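Local coordinates for dTDP-4-dehydrorhamnose 3,5-epimerase (Elizabethkingia anophelis NUHP1, PDB 6C46), which probably epimerises positions 3 and 5 of the sugar in dTDP-4-dehydro-6-deoxyglucose to give dTDP-4-dehydro-beta-L-rhamnose, a step in dTDP-L-rhamnose biosynthesis, at residues T14-C19 and D91-L96; D18-E23 and Q118-R123; H52-N57 and D143-K148; K80-L85 and A136-K141. All coordinates share one frame; numbering follows the deposited sequence. Where two conformers were deposited one is given.

Interaction 1 (T14-C19 and D91-L96); sequences TPLKDC and DVAVDL
The 14-19 loop folds back on itself in a type II beta turn from L16 to C19, closed by C19 N on L16 O, and meets strand 91-95 mainly through the loop's side chains, without backbone pairing, the CA atoms of L16 and D95 being 6.8 Å apart. T14 OG1 steadies the loop from inside: it accepts a hydrogen bond from the backbone N-H of L16, two residues on, which makes an ST turn, and donates one to C19 O at 2.7 Å, from well above the carbonyl plane. One hydroxyl thus ties both ends of the turn. L16 carries the contact. Its CG lies anti to the carbonyl carbon (chi1 -53°), and from there the CD1 branch reaches the strand backbone, 3.5 Å from A93 O, with A93 CB a little farther off at 4.3 Å. The small methyl of A93 also receives C19, whose SG stops 4.4 Å from that CB. D95 points its CB toward the loop, but its carboxylate serves other partners: OD2 bonds to S100 and T102 and forms a salt bridge with R97, while R97 also pairs with D18, so the arginine links turn and strand. T102 takes the N-H of K17 as well. In this cupin fold strand 88-95 runs between strands 106-112 and 125-131, F125 packs on both L16 and D95, and F119 of strand 118-121 touches C19 and A93.

Interaction 2 (D18-E23 and Q118-R123); sequences DCYIIE and QFYVPR
C19 SG sits 3.2 Å from CE2 of F119 and almost as near to CZ, a sulfur-aromatic contact in which the sulfur lies 4.1 Å from the ring centroid, oblique to the ring. Both side chains run anti to their own backbone N (chi1 174° for C19, -172° for F119), which brings the thiol, just before strand 20-23, up to the F119 ring. Beside them, P122 lays CG against D18 O at 3.2 Å and CD against C19 CB. The edge of the Y120 ring comes to the same D18 O, with CD2 3.3 Å away and the oxygen in the ring plane; this carbonyl is buried without a polar partner. Strands 20-23 and 118-121 are antiparallel neighbours in a sheet of the cupin beta-sandwich. Y20 and Y120 form a hydrogen-bonded pair, the bond from Y120 N to Y20 O nearly straight at 174°, and I22 with Q118 forms the next. Between them, I21 and F119 make a non-hydrogen-bonded pair on the other face. Q118 crosses I22 obliquely, its NE2 3.7 Å from I22 CG2. Q118 NE2 also donates to K37 O and to a water 2.8 Å from NE2, which in turn donates to I22 O. Farther out, F43 meets Y120 edge-to-face, and Y107 and M109 pack on F119 and I21.

Interaction 3 (H52-N57 and D143-K148); sequences HFVQDN and DNFYNK
A classic beta bulge sets V54 and Q55 together against the single residue C142 where strand 55-62 enters the cupin sheet; between 52-57 and 143-148 the contact is made by packing and one water bridge. V54 is the centre of it. Its CG2 takes the crowded position between backbone N and carbonyl carbon, and sits over one face of the F145 ring, a CH-pi contact 3.7 Å from the centroid and 19° off the normal. The other branch, CG1, lies over a face of the H52 ring, so V54 separates the two rings. H52 itself stacks on H52 of the second subunit and bonds through NE2 to E40 there, a residue that binds calcium. F53 CD1 meets the backbone N of D143 at 3.6 Å. The D143 carboxylate leads away to R123, A79 and N50. N144 OD1 accepts a hydrogen bond from F145 N, just before Y146, predicted to stack on the substrate's thymidine ring. Q55 runs alongside Y146, and its OE1 accepts a hydrogen bond from N57 ND2 at 2.8 Å. At the far end a single water donates to H52 O at 2.6 Å and to D143 O at 2.8 Å.

Interaction 4 (K80-L85 and A136-K141); sequences KLVSCL and AVFSYK
Strands 80-84 and 136-141 pair antiparallel in a cupin sheet, L81 with K141 and S83 with S139 as hydrogen-bonded pairs, V82 with Y140 and C84 with F138 as non-hydrogen-bonded ones; L85 N bonds to V137 O at the corner, where L85 CG rests on S139 CB. V82 packs on the face that carries F138 and Y140. Its CB lies 3.6 Å from F138 CZ, the two side chains crossing obliquely. CG1, anti to the carbonyl carbon (chi1 -55°), reaches Y140 CB at 3.5 Å and also borders F138 CZ; CG2, in the crowded position, meets the same CZ less closely. Y140, the predicted proton donor, has CG between its backbone N and carbonyl carbon (chi1 56°), so the ring leads away from V82. On the face of S83 and S139, K141 NZ forms a salt bridge with D56 of the second subunit, and a water donates to L81 O at 2.6 Å and bonds to S83 OG at 3.3 Å and S139 OG at 3.2 Å.

Overall arrangement
Interactions 2 and 4 lie in one antiparallel sheet, in which strands 20-23, 118-121, 80-86, 135-142 and 55-62 follow side by side; interaction 3 reaches it through strand 55-62, and interaction 1 brings in strand 88-95 of the facing sheet. Interactions 1 and 2 share D18 and C19 and have centres 8 Å apart, whereas 1 and 3 lie about 19 Å apart between centres and do not touch. D91 bridges the sheets, packing on F119, V82 and F138. Along the chain interaction 4 falls wholly between the two segments of interaction 3, while the other pairs alternate or start together. Interactions 3 and 4 both meet the second subunit, linking the predicted catalytic and substrate-stacking tyrosines to the dimer interface.

Interaction 1 (T14-C19 and D91-L96)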
loop_
_atom_site.group_PDB
_atom_site.type_symbol
_atom_site.label_atom_id
_atom_site.label_comp_id
_atom_site.label_asym_id
_atom_site.label_seq_id
_atom_site.Cartn_x
_atom_site.Cartn_y
_atom_site.Cartn_z
ATOM N N THR A 14 19.610 2.915 10.184
ATOM C CA THR A 14 19.548 2.008 11.331
ATOM C C THR A 14 20.911 1.351 11.514
ATOM O O THR A 14 21.804 1.528 10.671
ATOM C CB THR A 14 18.478 0.920 11.133
ATOM O OG1 THR A 14 18.947 -0.030 10.176
ATOM C CG2 THR A 14 17.179 1.536 10.639
ATOM N N PRO A 15 21.120 0.584 12.586
ATOM C CA PRO A 15 22.407 -0.111 12.740
ATOM C C PRO A 15 22.658 -1.211 11.716
ATOM O O PRO A 15 23.757 -1.771 11.727
ATOM C CB PRO A 15 22.328 -0.697 14.158
ATOM C CG PRO A 15 21.297 0.139 14.881
ATOM C CD PRO A 15 20.302 0.505 13.815
ATOM N N LEU A 16 21.693 -1.580 10.866
ATOM C CA LEU A 16 21.911 -2.655 9.903
ATOM C C LEU A 16 22.134 -2.058 8.514
ATOM O O LEU A 16 21.385 -1.175 8.092
ATOM C CB LEU A 16 20.737 -3.646 9.891
ATOM C CG LEU A 16 20.349 -4.227 11.265
ATOM C CD1 LEU A 16 19.255 -5.284 11.109
ATOM C CD2 LEU A 16 21.541 -4.819 12.000
ATOM N N LYS A 17 23.169 -2.523 7.819
ATOM C CA LYS A 17 23.490 -1.933 6.520
ATOM C C LYS A 17 22.336 -2.106 5.548
ATOM O O LYS A 17 21.820 -3.213 5.392
ATOM C CB LYS A 17 24.732 -2.591 5.922
ATOM C CG LYS A 17 25.239 -1.893 4.645
ATOM C CD LYS A 17 26.494 -2.599 4.083
ATOM C CE LYS A 17 26.163 -3.979 3.545
ATOM N NZ LYS A 17 27.337 -4.599 2.881
ATOM N N ASP A 18 21.982 -1.022 4.852
ATOM C CA ASP A 18 20.961 -0.949 3.808
ATOM C C ASP A 18 19.555 -1.047 4.357
ATOM O O ASP A 18 18.602 -1.093 3.574
ATOM C CB ASP A 18 21.105 -2.036 2.736
ATOM C CG ASP A 18 22.481 -2.026 2.063
ATOM O OD1 ASP A 18 22.905 -0.948 1.611
ATOM O OD2 ASP A 18 23.127 -3.093 1.986
ATOM N N CYS A 19 19.388 -1.092 5.664
ATOM C CA CYS A 19 18.073 -1.208 6.274
ATOM C C CYS A 19 17.670 0.175 6.795
ATOM O O CYS A 19 18.391 0.768 7.605
ATOM C CB CYS A 19 18.152 -2.279 7.372
ATOM S SG CYS A 19 16.724 -2.527 8.410
ATOM N N ASP A 91 8.512 -4.828 15.082
ATOM C CA ASP A 91 9.005 -5.462 13.872
ATOM C C ASP A 91 10.515 -5.624 13.983
ATOM O O ASP A 91 11.196 -4.684 14.391
ATOM C CB ASP A 91 8.677 -4.604 12.665
ATOM C CG ASP A 91 8.897 -5.337 11.374
ATOM O OD1 ASP A 91 7.917 -5.900 10.826
ATOM O OD2 ASP A 91 10.062 -5.378 10.936
ATOM N N VAL A 92 11.044 -6.795 13.598
ATOM C CA VAL A 92 12.468 -7.105 13.778
ATOM C C VAL A 92 13.067 -7.588 12.463
ATOM O O VAL A 92 12.454 -8.389 11.754
ATOM C CB VAL A 92 12.674 -8.182 14.872
ATOM C CG1 VAL A 92 14.134 -8.588 14.940
ATOM C CG2 VAL A 92 12.210 -7.661 16.241
ATOM N N ALA A 93 14.256 -7.094 12.138
ATOM C CA ALA A 93 15.025 -7.545 10.985
ATOM C C ALA A 93 16.378 -8.068 11.453
ATOM O O ALA A 93 16.938 -7.562 12.431
ATOM C CB ALA A 93 15.228 -6.414 9.973
ATOM N N VAL A 94 16.894 -9.089 10.750
ATOM C CA VAL A 94 18.192 -9.703 11.040
ATOM C C VAL A 94 18.986 -9.791 9.745
ATOM O O VAL A 94 18.509 -10.366 8.759
ATOM C CB VAL A 94 18.057 -11.113 11.642
ATOM C CG1 VAL A 94 19.469 -11.671 11.984
ATOM C CG2 VAL A 94 17.136 -11.083 12.848
ATOM N N ASP A 95 20.180 -9.234 9.743
ATOM C CA ASP A 95 21.032 -9.270 8.560
ATOM C C ASP A 95 21.674 -10.651 8.490
ATOM O O ASP A 95 22.389 -11.058 9.414
ATOM C CB ASP A 95 22.066 -8.135 8.647
ATOM C CG ASP A 95 22.921 -7.992 7.400
ATOM O OD1 ASP A 95 22.896 -8.890 6.520
ATOM O OD2 ASP A 95 23.609 -6.946 7.292
ATOM N N LEU A 96 21.409 -11.384 7.407
ATOM C CA LEU A 96 21.987 -12.711 7.230
ATOM C C LEU A 96 22.938 -12.788 6.046
ATOM O O LEU A 96 23.233 -13.891 5.567
ATOM C CB LEU A 96 20.882 -13.756 7.087
ATOM C CG LEU A 96 19.951 -13.881 8.302
ATOM C CD1 LEU A 96 18.782 -14.824 7.959
ATOM C CD2 LEU A 96 20.719 -14.366 9.530
#

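Interaction 2 (D18-E23 and Q118-R123)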
loop_
_atom_site.group_PDB
_atom_site.type_symbol
_atom_site.label_atom_id
_atom_site.label_comp_id
_atom_site.label_asym_id
_atom_site.label_seq_id
_atom_site.Cartn_x
_atom_site.Cartn_y
_atom_site.Cartn_z
ATOM N N ASP A 18 21.982 -1.022 4.852
ATOM C CA ASP A 18 20.961 -0.949 3.808
ATOM C C ASP A 18 19.555 -1.047 4.357
ATOM O O ASP A 18 18.602 -1.093 3.574
ATOM C CB ASP A 18 21.105 -2.036 2.736
ATOM C CG ASP A 18 22.481 -2.026 2.063
ATOM O OD1 ASP A 18 22.905 -0.948 1.611
ATOM O OD2 ASP A 18 23.127 -3.093 1.986
ATOM N N CYS A 19 19.388 -1.092 5.664
ATOM C CA CYS A 19 18.073 -1.208 6.274
ATOM C C CYS A 19 17.670 0.175 6.795
ATOM O O CYS A 19 18.391 0.768 7.605
ATOM C CB CYS A 19 18.152 -2.279 7.372
ATOM S SG CYS A 19 16.724 -2.527 8.410
ATOM N N TYR A 20 16.537 0.705 6.313
ATOM C CA TYR A 20 16.176 2.097 6.569
ATOM C C TYR A 20 14.755 2.225 7.084
ATOM O O TYR A 20 13.879 1.408 6.778
ATOM C CB TYR A 20 16.286 2.994 5.300
ATOM C CG TYR A 20 17.680 2.996 4.748
ATOM C CD1 TYR A 20 18.694 3.727 5.373
ATOM C CD2 TYR A 20 17.990 2.268 3.614
ATOM C CE1 TYR A 20 19.991 3.704 4.891
ATOM C CE2 TYR A 20 19.279 2.248 3.115
ATOM C CZ TYR A 20 20.267 2.962 3.748
ATOM O OH TYR A 20 21.536 2.920 3.248
ATOM N N ILE A 21 14.538 3.300 7.835
ATOM C CA ILE A 21 13.209 3.754 8.227
ATOM C C ILE A 21 12.796 4.870 7.272
ATOM O O ILE A 21 13.546 5.836 7.084
ATOM C CB ILE A 21 13.212 4.254 9.684
ATOM C CG1 ILE A 21 13.605 3.117 10.634
ATOM C CG2 ILE A 21 11.828 4.867 10.063
ATOM C CD1 ILE A 21 14.080 3.636 11.993
ATOM N N ILE A 22 11.598 4.772 6.701
ATOM C CA ILE A 22 11.047 5.877 5.910
ATOM C C ILE A 22 10.168 6.699 6.834
ATOM O O ILE A 22 9.130 6.222 7.309
ATOM C CB ILE A 22 10.232 5.394 4.713
ATOM C CG1 ILE A 22 11.031 4.378 3.906
ATOM C CG2 ILE A 22 9.806 6.639 3.860
ATOM C CD1 ILE A 22 10.407 4.009 2.550
ATOM N N GLU A 23 10.585 7.930 7.091
ATOM C CA GLU A 23 9.809 8.871 7.889
ATOM C C GLU A 23 9.009 9.762 6.958
ATOM O O GLU A 23 9.606 10.420 6.091
ATOM C CB GLU A 23 10.718 9.723 8.766
ATOM C CG GLU A 23 10.009 10.875 9.493
ATOM C CD GLU A 23 10.975 11.692 10.353
ATOM O OE1 GLU A 23 11.954 11.111 10.853
ATOM O OE2 GLU A 23 10.768 12.909 10.513
ATOM N N GLN A 118 7.541 3.419 7.950
ATOM C CA GLN A 118 7.791 2.217 7.172
ATOM C C GLN A 118 9.220 1.759 7.420
ATOM O O GLN A 118 10.115 2.571 7.662
ATOM C CB GLN A 118 7.618 2.460 5.686
ATOM C CG GLN A 118 6.226 2.945 5.295
ATOM C CD GLN A 118 6.289 3.503 3.902
ATOM O OE1 GLN A 118 6.124 2.771 2.941
ATOM N NE2 GLN A 118 6.609 4.799 3.788
ATOM N N PHE A 119 9.433 0.459 7.274
ATOM C CA PHE A 119 10.709 -0.176 7.588
ATOM C C PHE A 119 11.115 -0.943 6.339
ATOM O O PHE A 119 10.342 -1.777 5.847
ATOM C CB PHE A 119 10.526 -1.097 8.801
ATOM C CG PHE A 119 11.800 -1.696 9.366
ATOM C CD1 PHE A 119 11.767 -2.956 9.958
ATOM C CD2 PHE A 119 12.984 -0.994 9.382
ATOM C CE1 PHE A 119 12.920 -3.515 10.536
ATOM C CE2 PHE A 119 14.130 -1.541 9.943
ATOM C CZ PHE A 119 14.099 -2.813 10.518
ATOM N N TYR A 120 12.277 -0.612 5.778
ATOM C CA TYR A 120 12.773 -1.274 4.568
ATOM C C TYR A 120 13.795 -2.329 4.972
ATOM O O TYR A 120 14.840 -1.994 5.527
ATOM C CB TYR A 120 13.417 -0.292 3.580
ATOM C CG TYR A 120 14.104 -1.020 2.426
ATOM C CD1 TYR A 120 13.353 -1.591 1.400
ATOM C CD2 TYR A 120 15.500 -1.175 2.383
ATOM C CE1 TYR A 120 13.965 -2.281 0.358
ATOM C CE2 TYR A 120 16.130 -1.881 1.332
ATOM C CZ TYR A 120 15.348 -2.418 0.327
ATOM O OH TYR A 120 15.915 -3.117 -0.718
ATOM N N VAL A 121 13.493 -3.590 4.673
ATOM C CA VAL A 121 14.276 -4.770 5.024
ATOM C C VAL A 121 14.866 -5.327 3.726
ATOM O O VAL A 121 14.115 -5.863 2.886
ATOM C CB VAL A 121 13.401 -5.833 5.710
ATOM C CG1 VAL A 121 14.247 -7.000 6.143
ATOM C CG2 VAL A 121 12.630 -5.247 6.908
ATOM N N PRO A 122 16.169 -5.232 3.511
ATOM C CA PRO A 122 16.756 -5.668 2.228
ATOM C C PRO A 122 16.631 -7.170 2.005
ATOM O O PRO A 122 16.412 -7.949 2.931
ATOM C CB PRO A 122 18.242 -5.283 2.363
ATOM C CG PRO A 122 18.286 -4.253 3.512
ATOM C CD PRO A 122 17.158 -4.623 4.429
ATOM N N ARG A 123 16.830 -7.583 0.745
ATOM C CA ARG A 123 17.095 -8.980 0.452
ATOM C C ARG A 123 18.298 -9.460 1.258
ATOM O O ARG A 123 19.259 -8.714 1.447
ATOM C CB ARG A 123 17.397 -9.174 -1.031
ATOM C CG ARG A 123 16.194 -8.871 -1.955
ATOM C CD ARG A 123 16.490 -9.277 -3.395
ATOM N NE ARG A 123 15.345 -8.952 -4.257
ATOM C CZ ARG A 123 15.237 -9.360 -5.513
ATOM N NH1 ARG A 123 16.207 -10.114 -6.038
ATOM N NH2 ARG A 123 14.162 -9.024 -6.239
HETATM O O HOH W 1 6.678 6.318 6.139
#

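Interaction 3 (H52-N57 and D143-K148)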
loop_
_atom_site.group_PDB
_atom_site.type_symbol
_atom_site.label_atom_id
_atom_site.label_comp_id
_atom_site.label_asym_id
_atom_site.label_seq_id
_atom_site.Cartn_x
_atom_site.Cartn_y
_atom_site.Cartn_z
ATOM N N HIS A 52 11.645 -1.309 -6.981
ATOM C CA HIS A 52 10.471 -1.829 -7.688
ATOM C C HIS A 52 9.807 -2.918 -6.856
ATOM O O HIS A 52 10.298 -4.055 -6.794
ATOM C CB HIS A 52 10.903 -2.386 -9.037
ATOM C CG HIS A 52 9.778 -2.944 -9.857
ATOM N ND1 HIS A 52 9.987 -3.571 -11.066
ATOM C CD2 HIS A 52 8.436 -2.929 -9.665
ATOM C CE1 HIS A 52 8.823 -3.952 -11.572
ATOM N NE2 HIS A 52 7.864 -3.574 -10.741
ATOM N N PHE A 53 8.671 -2.592 -6.223
ATOM C CA PHE A 53 7.889 -3.599 -5.509
ATOM C C PHE A 53 6.816 -4.194 -6.415
ATOM O O PHE A 53 6.200 -3.475 -7.208
ATOM C CB PHE A 53 7.283 -2.986 -4.247
ATOM C CG PHE A 53 8.354 -2.620 -3.240
ATOM C CD1 PHE A 53 8.850 -3.566 -2.360
ATOM C CD2 PHE A 53 8.941 -1.365 -3.274
ATOM C CE1 PHE A 53 9.888 -3.248 -1.469
ATOM C CE2 PHE A 53 9.980 -1.027 -2.388
ATOM C CZ PHE A 53 10.445 -1.976 -1.480
ATOM N N VAL A 54 6.617 -5.513 -6.305
ATOM C CA VAL A 54 5.792 -6.275 -7.240
ATOM C C VAL A 54 4.616 -6.968 -6.569
ATOM O O VAL A 54 3.769 -7.554 -7.270
ATOM C CB VAL A 54 6.628 -7.336 -7.995
ATOM C CG1 VAL A 54 7.737 -6.685 -8.819
ATOM C CG2 VAL A 54 7.197 -8.357 -7.014
ATOM N N GLN A 55 4.551 -6.973 -5.246
ATOM C CA GLN A 55 3.518 -7.703 -4.543
ATOM C C GLN A 55 3.231 -6.957 -3.249
ATOM O O GLN A 55 4.154 -6.450 -2.606
ATOM C CB GLN A 55 3.969 -9.123 -4.227
ATOM C CG GLN A 55 2.982 -9.863 -3.391
ATOM C CD GLN A 55 3.560 -11.114 -2.793
ATOM O OE1 GLN A 55 4.435 -11.050 -1.927
ATOM N NE2 GLN A 55 3.074 -12.263 -3.240
ATOM N N ASP A 56 1.961 -6.873 -2.883
ATOM C CA ASP A 56 1.532 -6.266 -1.625
ATOM C C ASP A 56 0.696 -7.278 -0.864
ATOM O O ASP A 56 -0.222 -7.869 -1.441
ATOM C CB ASP A 56 0.693 -5.001 -1.861
ATOM C CG ASP A 56 1.408 -3.973 -2.717
ATOM O OD1 ASP A 56 2.625 -4.130 -2.951
ATOM O OD2 ASP A 56 0.753 -3.009 -3.166
ATOM N N ASN A 57 0.988 -7.448 0.432
ATOM C CA ASN A 57 0.315 -8.433 1.268
ATOM C C ASN A 57 -0.212 -7.748 2.517
ATOM O O ASN A 57 0.401 -6.807 3.030
ATOM C CB ASN A 57 1.274 -9.560 1.680
ATOM C CG ASN A 57 2.020 -10.144 0.495
ATOM O OD1 ASN A 57 1.470 -10.947 -0.234
ATOM N ND2 ASN A 57 3.286 -9.739 0.308
ATOM N N ASP A 143 9.721 -6.998 -3.032
ATOM C CA ASP A 143 10.345 -6.730 -4.321
ATOM C C ASP A 143 10.642 -8.013 -5.099
ATOM O O ASP A 143 11.386 -7.980 -6.081
ATOM C CB ASP A 143 11.588 -5.833 -4.129
ATOM C CG ASP A 143 12.884 -6.609 -3.864
ATOM O OD1 ASP A 143 12.878 -7.788 -3.455
ATOM O OD2 ASP A 143 13.955 -5.988 -4.052
ATOM N N ASN A 144 10.017 -9.133 -4.721
ATOM C CA ASN A 144 10.166 -10.377 -5.459
ATOM C C ASN A 144 8.956 -11.234 -5.143
ATOM O O ASN A 144 8.260 -11.008 -4.148
ATOM C CB ASN A 144 11.479 -11.088 -5.075
ATOM C CG ASN A 144 12.043 -11.957 -6.178
ATOM O OD1 ASN A 144 11.368 -12.294 -7.162
ATOM N ND2 ASN A 144 13.302 -12.361 -6.001
ATOM N N PHE A 145 8.737 -12.238 -5.966
ATOM C CA PHE A 145 7.509 -13.016 -5.876
ATOM C C PHE A 145 7.656 -14.184 -4.899
ATOM O O PHE A 145 8.761 -14.663 -4.608
ATOM C CB PHE A 145 7.116 -13.513 -7.272
ATOM C CG PHE A 145 6.820 -12.389 -8.240
ATOM C CD1 PHE A 145 5.648 -11.649 -8.117
ATOM C CD2 PHE A 145 7.719 -12.060 -9.245
ATOM C CE1 PHE A 145 5.366 -10.590 -8.989
ATOM C CE2 PHE A 145 7.462 -11.006 -10.123
ATOM C CZ PHE A 145 6.270 -10.274 -9.995
ATOM N N TYR A 146 6.510 -14.616 -4.379
ATOM C CA TYR A 146 6.414 -15.772 -3.493
ATOM C C TYR A 146 6.984 -17.037 -4.130
ATOM O O TYR A 146 6.706 -17.351 -5.292
ATOM C CB TYR A 146 4.939 -16.007 -3.131
ATOM C CG TYR A 146 4.695 -17.258 -2.331
ATOM C CD1 TYR A 146 4.970 -17.290 -0.969
ATOM C CD2 TYR A 146 4.163 -18.394 -2.925
ATOM C CE1 TYR A 146 4.726 -18.444 -0.212
ATOM C CE2 TYR A 146 3.914 -19.548 -2.184
ATOM C CZ TYR A 146 4.201 -19.561 -0.825
ATOM O OH TYR A 146 3.965 -20.696 -0.081
ATOM N N ASN A 147 7.753 -17.803 -3.347
ATOM C CA ASN A 147 8.227 -19.111 -3.808
ATOM C C ASN A 147 8.388 -20.020 -2.592
ATOM O O ASN A 147 9.339 -19.862 -1.816
ATOM C CB ASN A 147 9.540 -18.977 -4.587
ATOM C CG ASN A 147 10.048 -20.311 -5.094
ATOM O OD1 ASN A 147 10.680 -21.081 -4.361
ATOM N ND2 ASN A 147 9.742 -20.611 -6.342
ATOM N N LYS A 148 7.483 -20.991 -2.450
ATOM C CA LYS A 148 7.447 -21.801 -1.230
ATOM C C LYS A 148 8.717 -22.617 -1.053
ATOM O O LYS A 148 9.227 -22.756 0.069
ATOM C CB LYS A 148 6.227 -22.729 -1.230
ATOM C CG LYS A 148 6.163 -23.581 0.038
ATOM C CD LYS A 148 4.820 -24.261 0.266
ATOM C CE LYS A 148 4.582 -24.505 1.767
ATOM N NZ LYS A 148 5.819 -24.923 2.512
HETATM O O HOH W 2 11.574 -6.018 -8.003
#

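Interaction 4 (K80-L85 and A136-K141)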
loop_
_atom_site.group_PDB
_atom_site.type_symbol
_atom_site.label_atom_id
_atom_site.label_comp_id
_atom_site.label_asym_id
_atom_site.label_seq_id
_atom_site.Cartn_x
_atom_site.Cartn_y
_atom_site.Cartn_z
ATOM N N LYS A 80 11.572 -6.237 1.664
ATOM C CA LYS A 80 10.255 -5.979 2.233
ATOM C C LYS A 80 10.173 -4.541 2.721
ATOM O O LYS A 80 11.086 -4.064 3.398
ATOM C CB LYS A 80 9.952 -6.947 3.384
ATOM C CG LYS A 80 9.882 -8.413 2.913
ATOM C CD LYS A 80 9.999 -9.421 4.065
ATOM C CE LYS A 80 10.049 -10.868 3.539
ATOM N NZ LYS A 80 10.486 -11.867 4.611
ATOM N N LEU A 81 9.086 -3.853 2.369
ATOM C CA LEU A 81 8.783 -2.520 2.885
ATOM C C LEU A 81 7.528 -2.674 3.719
ATOM O O LEU A 81 6.453 -2.945 3.176
ATOM C CB LEU A 81 8.564 -1.522 1.751
ATOM C CG LEU A 81 8.339 -0.076 2.179
ATOM C CD1 LEU A 81 9.548 0.485 2.923
ATOM C CD2 LEU A 81 8.040 0.730 0.915
ATOM N N VAL A 82 7.659 -2.539 5.031
ATOM C CA VAL A 82 6.588 -2.961 5.914
ATOM C C VAL A 82 6.080 -1.780 6.723
ATOM O O VAL A 82 6.814 -0.829 7.017
ATOM C CB VAL A 82 7.054 -4.121 6.832
ATOM C CG1 VAL A 82 7.594 -5.277 6.005
ATOM C CG2 VAL A 82 8.157 -3.670 7.752
ATOM N N SER A 83 4.795 -1.835 7.068
ATOM C CA SER A 83 4.204 -0.804 7.909
ATOM C C SER A 83 2.970 -1.381 8.571
ATOM O O SER A 83 2.521 -2.481 8.254
ATOM C CB SER A 83 3.860 0.462 7.109
ATOM O OG SER A 83 2.946 0.168 6.048
ATOM N N CYS A 84 2.427 -0.619 9.509
ATOM C CA CYS A 84 1.267 -1.049 10.269
ATOM C C CYS A 84 0.130 -0.088 9.959
ATOM O O CYS A 84 0.269 1.120 10.172
ATOM C CB CYS A 84 1.596 -1.083 11.762
ATOM S SG CYS A 84 0.205 -1.485 12.772
ATOM N N LEU A 85 -0.957 -0.612 9.388
ATOM C CA LEU A 85 -2.096 0.206 8.995
ATOM C C LEU A 85 -3.118 0.398 10.105
ATOM O O LEU A 85 -3.962 1.298 10.004
ATOM C CB LEU A 85 -2.817 -0.423 7.793
ATOM C CG LEU A 85 -1.898 -0.734 6.607
ATOM C CD1 LEU A 85 -2.719 -1.290 5.431
ATOM C CD2 LEU A 85 -1.130 0.502 6.200
ATOM N N ALA A 136 -3.915 -5.919 15.061
ATOM C CA ALA A 136 -3.158 -5.029 14.195
ATOM C C ALA A 136 -3.274 -5.496 12.754
ATOM O O ALA A 136 -3.328 -6.699 12.481
ATOM C CB ALA A 136 -1.679 -4.966 14.577
ATOM N N VAL A 137 -3.295 -4.534 11.831
ATOM C CA VAL A 137 -3.235 -4.824 10.403
ATOM C C VAL A 137 -1.833 -4.462 9.927
ATOM O O VAL A 137 -1.337 -3.350 10.176
ATOM C CB VAL A 137 -4.336 -4.091 9.609
ATOM C CG1 VAL A 137 -4.179 -4.332 8.109
ATOM C CG2 VAL A 137 -5.705 -4.636 10.016
ATOM N N PHE A 138 -1.167 -5.437 9.317
ATOM C CA PHE A 138 0.236 -5.352 8.937
ATOM C C PHE A 138 0.311 -5.374 7.420
ATOM O O PHE A 138 -0.337 -6.207 6.786
ATOM C CB PHE A 138 1.019 -6.538 9.527
ATOM C CG PHE A 138 2.517 -6.491 9.275
ATOM C CD1 PHE A 138 3.336 -5.635 10.018
ATOM C CD2 PHE A 138 3.116 -7.366 8.363
ATOM C CE1 PHE A 138 4.725 -5.624 9.823
ATOM C CE2 PHE A 138 4.523 -7.355 8.165
ATOM C CZ PHE A 138 5.313 -6.465 8.906
ATOM N N SER A 139 1.090 -4.475 6.841
ATOM C CA SER A 139 1.230 -4.383 5.390
ATOM C C SER A 139 2.677 -4.665 5.019
ATOM O O SER A 139 3.597 -4.089 5.613
ATOM C CB SER A 139 0.811 -2.991 4.902
ATOM O OG SER A 139 1.437 -2.661 3.674
ATOM N N TYR A 140 2.898 -5.557 4.060
ATOM C CA TYR A 140 4.263 -5.713 3.575
ATOM C C TYR A 140 4.269 -5.823 2.060
ATOM O O TYR A 140 3.515 -6.608 1.482
ATOM C CB TYR A 140 4.994 -6.894 4.231
ATOM C CG TYR A 140 4.404 -8.278 4.164
ATOM C CD1 TYR A 140 5.011 -9.262 3.382
ATOM C CD2 TYR A 140 3.298 -8.636 4.930
ATOM C CE1 TYR A 140 4.516 -10.543 3.326
ATOM C CE2 TYR A 140 2.792 -9.913 4.883
ATOM C CZ TYR A 140 3.405 -10.866 4.078
ATOM O OH TYR A 140 2.909 -12.145 4.025
ATOM N N LYS A 141 5.078 -4.976 1.437
ATOM C CA LYS A 141 5.334 -4.989 0.005
ATOM C C LYS A 141 6.648 -5.715 -0.221
ATOM O O LYS A 141 7.620 -5.488 0.511
ATOM C CB LYS A 141 5.433 -3.568 -0.552
ATOM C CG LYS A 141 4.325 -2.602 -0.083
ATOM C CD LYS A 141 4.319 -1.283 -0.882
ATOM C CE LYS A 141 3.926 -1.479 -2.356
ATOM N NZ LYS A 141 3.850 -0.226 -3.180
HETATM O O HOH W 3 4.381 -1.336 3.519
#